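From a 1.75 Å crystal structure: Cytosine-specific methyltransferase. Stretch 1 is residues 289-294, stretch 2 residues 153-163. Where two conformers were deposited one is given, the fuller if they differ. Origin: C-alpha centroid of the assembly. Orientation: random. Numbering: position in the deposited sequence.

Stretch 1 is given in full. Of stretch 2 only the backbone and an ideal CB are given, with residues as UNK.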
# COMPACT_ATOMS: atom_id res chain seq x y z
N GLY A 289 5.10 8.41 19.09
CA GLY A 289 4.57 9.14 17.95
C GLY A 289 4.34 8.15 16.81
O GLY A 289 4.22 6.97 17.04
N PHE A 290 4.27 8.66 15.59
CA PHE A 290 4.05 7.85 14.40
C PHE A 290 5.15 8.11 13.39
O PHE A 290 5.90 9.11 13.47
CB PHE A 290 2.69 8.21 13.76
CG PHE A 290 1.53 8.15 14.71
CD1 PHE A 290 0.92 6.94 15.01
CD2 PHE A 290 1.06 9.31 15.33
CE1 PHE A 290 -0.15 6.86 15.92
CE2 PHE A 290 -0.02 9.25 16.24
CZ PHE A 290 -0.62 8.03 16.52
N CYS A 291 5.24 7.23 12.40
CA CYS A 291 6.25 7.37 11.37
C CYS A 291 5.83 8.49 10.43
O CYS A 291 4.70 8.47 9.94
CB CYS A 291 6.40 6.03 10.64
SG CYS A 291 7.71 5.99 9.41
N PRO A 292 6.70 9.47 10.17
CA PRO A 292 6.32 10.53 9.21
C PRO A 292 6.17 9.94 7.79
O PRO A 292 6.40 8.74 7.59
CB PRO A 292 7.49 11.52 9.25
CG PRO A 292 8.40 11.07 10.32
CD PRO A 292 8.07 9.65 10.69
N THR A 293 5.79 10.74 6.80
CA THR A 293 5.67 10.22 5.43
C THR A 293 6.95 9.50 4.92
O THR A 293 8.01 10.14 4.76
CB THR A 293 5.22 11.31 4.42
OG1 THR A 293 4.11 12.05 4.97
CG2 THR A 293 4.79 10.68 3.07
N LEU A 294 6.85 8.19 4.69
CA LEU A 294 7.99 7.35 4.24
C LEU A 294 8.48 7.66 2.82
O LEU A 294 7.69 7.99 1.93
CB LEU A 294 7.67 5.85 4.39
CG LEU A 294 7.83 5.21 5.78
CD1 LEU A 294 7.13 3.85 5.90
CD2 LEU A 294 9.31 5.07 6.15
N UNK A 153 -3.40 8.15 7.62
CA UNK A 153 -3.34 6.72 7.87
C UNK A 153 -3.48 6.36 9.31
O UNK A 153 -4.08 5.31 9.65
CB UNK A 153 -2.02 6.15 7.34
N UNK A 154 -2.92 7.19 10.18
CA UNK A 154 -2.91 6.88 11.62
C UNK A 154 -4.32 6.85 12.27
O UNK A 154 -4.55 6.12 13.25
CB UNK A 154 -2.05 7.91 12.35
N UNK A 155 -5.25 7.58 11.66
CA UNK A 155 -6.67 7.54 12.07
C UNK A 155 -7.27 6.16 11.82
O UNK A 155 -8.28 5.83 12.42
CB UNK A 155 -7.48 8.60 11.32
N UNK A 156 -6.65 5.35 10.96
CA UNK A 156 -7.17 3.99 10.72
C UNK A 156 -6.36 2.91 11.39
O UNK A 156 -6.61 1.71 11.19
CB UNK A 156 -7.22 3.71 9.22
N UNK A 157 -5.42 3.31 12.25
CA UNK A 157 -4.72 2.32 13.05
C UNK A 157 -3.45 1.85 12.35
O UNK A 157 -2.91 0.82 12.72
CB UNK A 157 -5.64 1.13 13.34
N UNK A 158 -2.96 2.57 11.35
CA UNK A 158 -1.62 2.37 10.83
C UNK A 158 -0.61 3.25 11.55
O UNK A 158 -0.95 4.29 11.96
CB UNK A 158 -1.59 2.65 9.33
N UNK A 159 0.63 2.83 11.69
CA UNK A 159 1.58 3.58 12.50
C UNK A 159 2.24 4.72 11.78
O UNK A 159 3.32 5.01 12.08
CB UNK A 159 2.66 2.64 13.03
N UNK A 160 1.59 5.32 10.81
CA UNK A 160 2.21 6.37 10.04
C UNK A 160 1.20 7.46 9.78
O UNK A 160 0.06 7.18 9.67
CB UNK A 160 2.78 5.83 8.73
N UNK A 161 1.67 8.69 9.68
CA UNK A 161 0.75 9.81 9.52
C UNK A 161 0.59 10.24 8.06
O UNK A 161 0.07 11.33 7.81
CB UNK A 161 1.23 11.00 10.36
N UNK A 162 1.00 9.42 7.10
CA UNK A 162 0.94 9.81 5.70
C UNK A 162 -0.50 10.08 5.25
O UNK A 162 -1.42 9.40 5.70
CB UNK A 162 1.57 8.72 4.83
N UNK A 163 -0.69 11.07 4.39
CA UNK A 163 -2.03 11.37 3.90
C UNK A 163 -2.18 10.88 2.46
O UNK A 163 -1.21 10.78 1.71
CB UNK A 163 -2.32 12.87 3.99

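Position 153 opens a short 3-10 segment, and nothing of stretch 1 lies near its ideal CB, so the choice is open; the residue is Ala 153. At 154 the CA-to-CB bond points toward stretch 1, and the ideal CB stands 4.1 Å from Phe 290 CD1. A small side chain that can lay a C-H on an aromatic face would suit, alanine or serine for instance. Ser 154 does this: its CB sits 4.1 Å from the centroid of the Phe 290 ring, 12° off the normal, a CH-pi contact. Positions 155 and 156 are out of reach and unconstrained by stretch 1; they are Asp 155 and Tyr 156.

Position 157 has phi/psi of 91/17, where a CB would be jammed against the carbonyl O of the residue before. That calls for glycine, and Gly 157 is found. At 158 the CB points sideways with no partner; Ala 158 is there.

At 159 the backbone does the main work. Its carbonyl O accepts a nearly straight hydrogen bond from Cys 291 N (3.0 Å, 174°). Phi of -84° also permits proline, whose lack of an N-H costs this bond nothing. Pro 159 is the residue.

Position 160 is extended and bridged to Cys 291. Its CB points away overall, yet the ideal position is 3.5 Å from Cys 291 O, so a hydroxyl donor on a short side chain, serine or threonine, is attractive. Thr 160 donates from OG1 to Cys 291 O at 3.0 Å. The same OG1 accepts from a water, 2.8 Å from the water O, which in turn accepts from Leu 294 N at 3.0 Å.

The N of 161 also donates to Cys 291 O, at 3.0 Å, leaving the side chain sideways between Phe 290 and Pro 292. Leucine, valine or isoleucine could use this apolar flank. Ile 161 packs CG2 against Phe 290 CB at 3.6 Å and CG1 against Pro 292 CA at 4.0 Å.

At 162 the CB points sideways, 4.2 Å from Thr 293 CG2, with Leu 294 beyond; a long side chain, such as lysine, methionine or arginine, could run along both. Arg 162 has more of its surface covered by stretch 1 than any other residue of its stretch: CB lies 4.1 Å from Thr 293 CG2 and NH1 3.5 Å from Leu 294 CB. Arg 162 NE donates to the O of the same water at 2.7 Å. Position 163 meets nothing of stretch 1; it is Thr 163.

Stretch 2 (153-163) ASDYGAPTIRT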
# COMPACT_ATOMS: atom_id res chain seq x y z
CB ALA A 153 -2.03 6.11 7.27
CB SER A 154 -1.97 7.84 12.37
OG SER A 154 -2.24 9.18 12.04
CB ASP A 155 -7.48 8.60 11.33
CG ASP A 155 -7.11 10.02 11.72
OD1 ASP A 155 -6.49 10.23 12.78
OD2 ASP A 155 -7.46 10.95 10.95
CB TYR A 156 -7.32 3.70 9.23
CG TYR A 156 -8.36 4.57 8.60
CD1 TYR A 156 -9.65 4.08 8.38
CD2 TYR A 156 -8.08 5.88 8.23
CE1 TYR A 156 -10.64 4.89 7.80
CE2 TYR A 156 -9.05 6.69 7.65
CZ TYR A 156 -10.32 6.19 7.45
OH TYR A 156 -11.26 6.99 6.87
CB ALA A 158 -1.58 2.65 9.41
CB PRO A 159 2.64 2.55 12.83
CG PRO A 159 2.05 1.29 12.62
CD PRO A 159 1.06 1.44 11.54
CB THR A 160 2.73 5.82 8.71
OG1 THR A 160 3.25 6.85 7.92
CG2 THR A 160 1.66 5.18 7.97
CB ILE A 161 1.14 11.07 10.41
CG1 ILE A 161 2.57 11.55 10.12
CG2 ILE A 161 0.97 10.76 11.87
CD1 ILE A 161 2.80 13.01 10.36
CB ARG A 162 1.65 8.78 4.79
CG ARG A 162 1.01 7.39 4.67
CD ARG A 162 1.42 6.73 3.34
NE ARG A 162 2.78 6.18 3.38
CZ ARG A 162 3.57 6.03 2.31
NH1 ARG A 162 4.79 5.52 2.46
NH2 ARG A 162 3.16 6.40 1.10
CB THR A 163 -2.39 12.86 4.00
OG1 THR A 163 -1.46 13.63 3.25
CG2 THR A 163 -2.35 13.34 5.45
O HOH W 1 4.52 6.48 5.43
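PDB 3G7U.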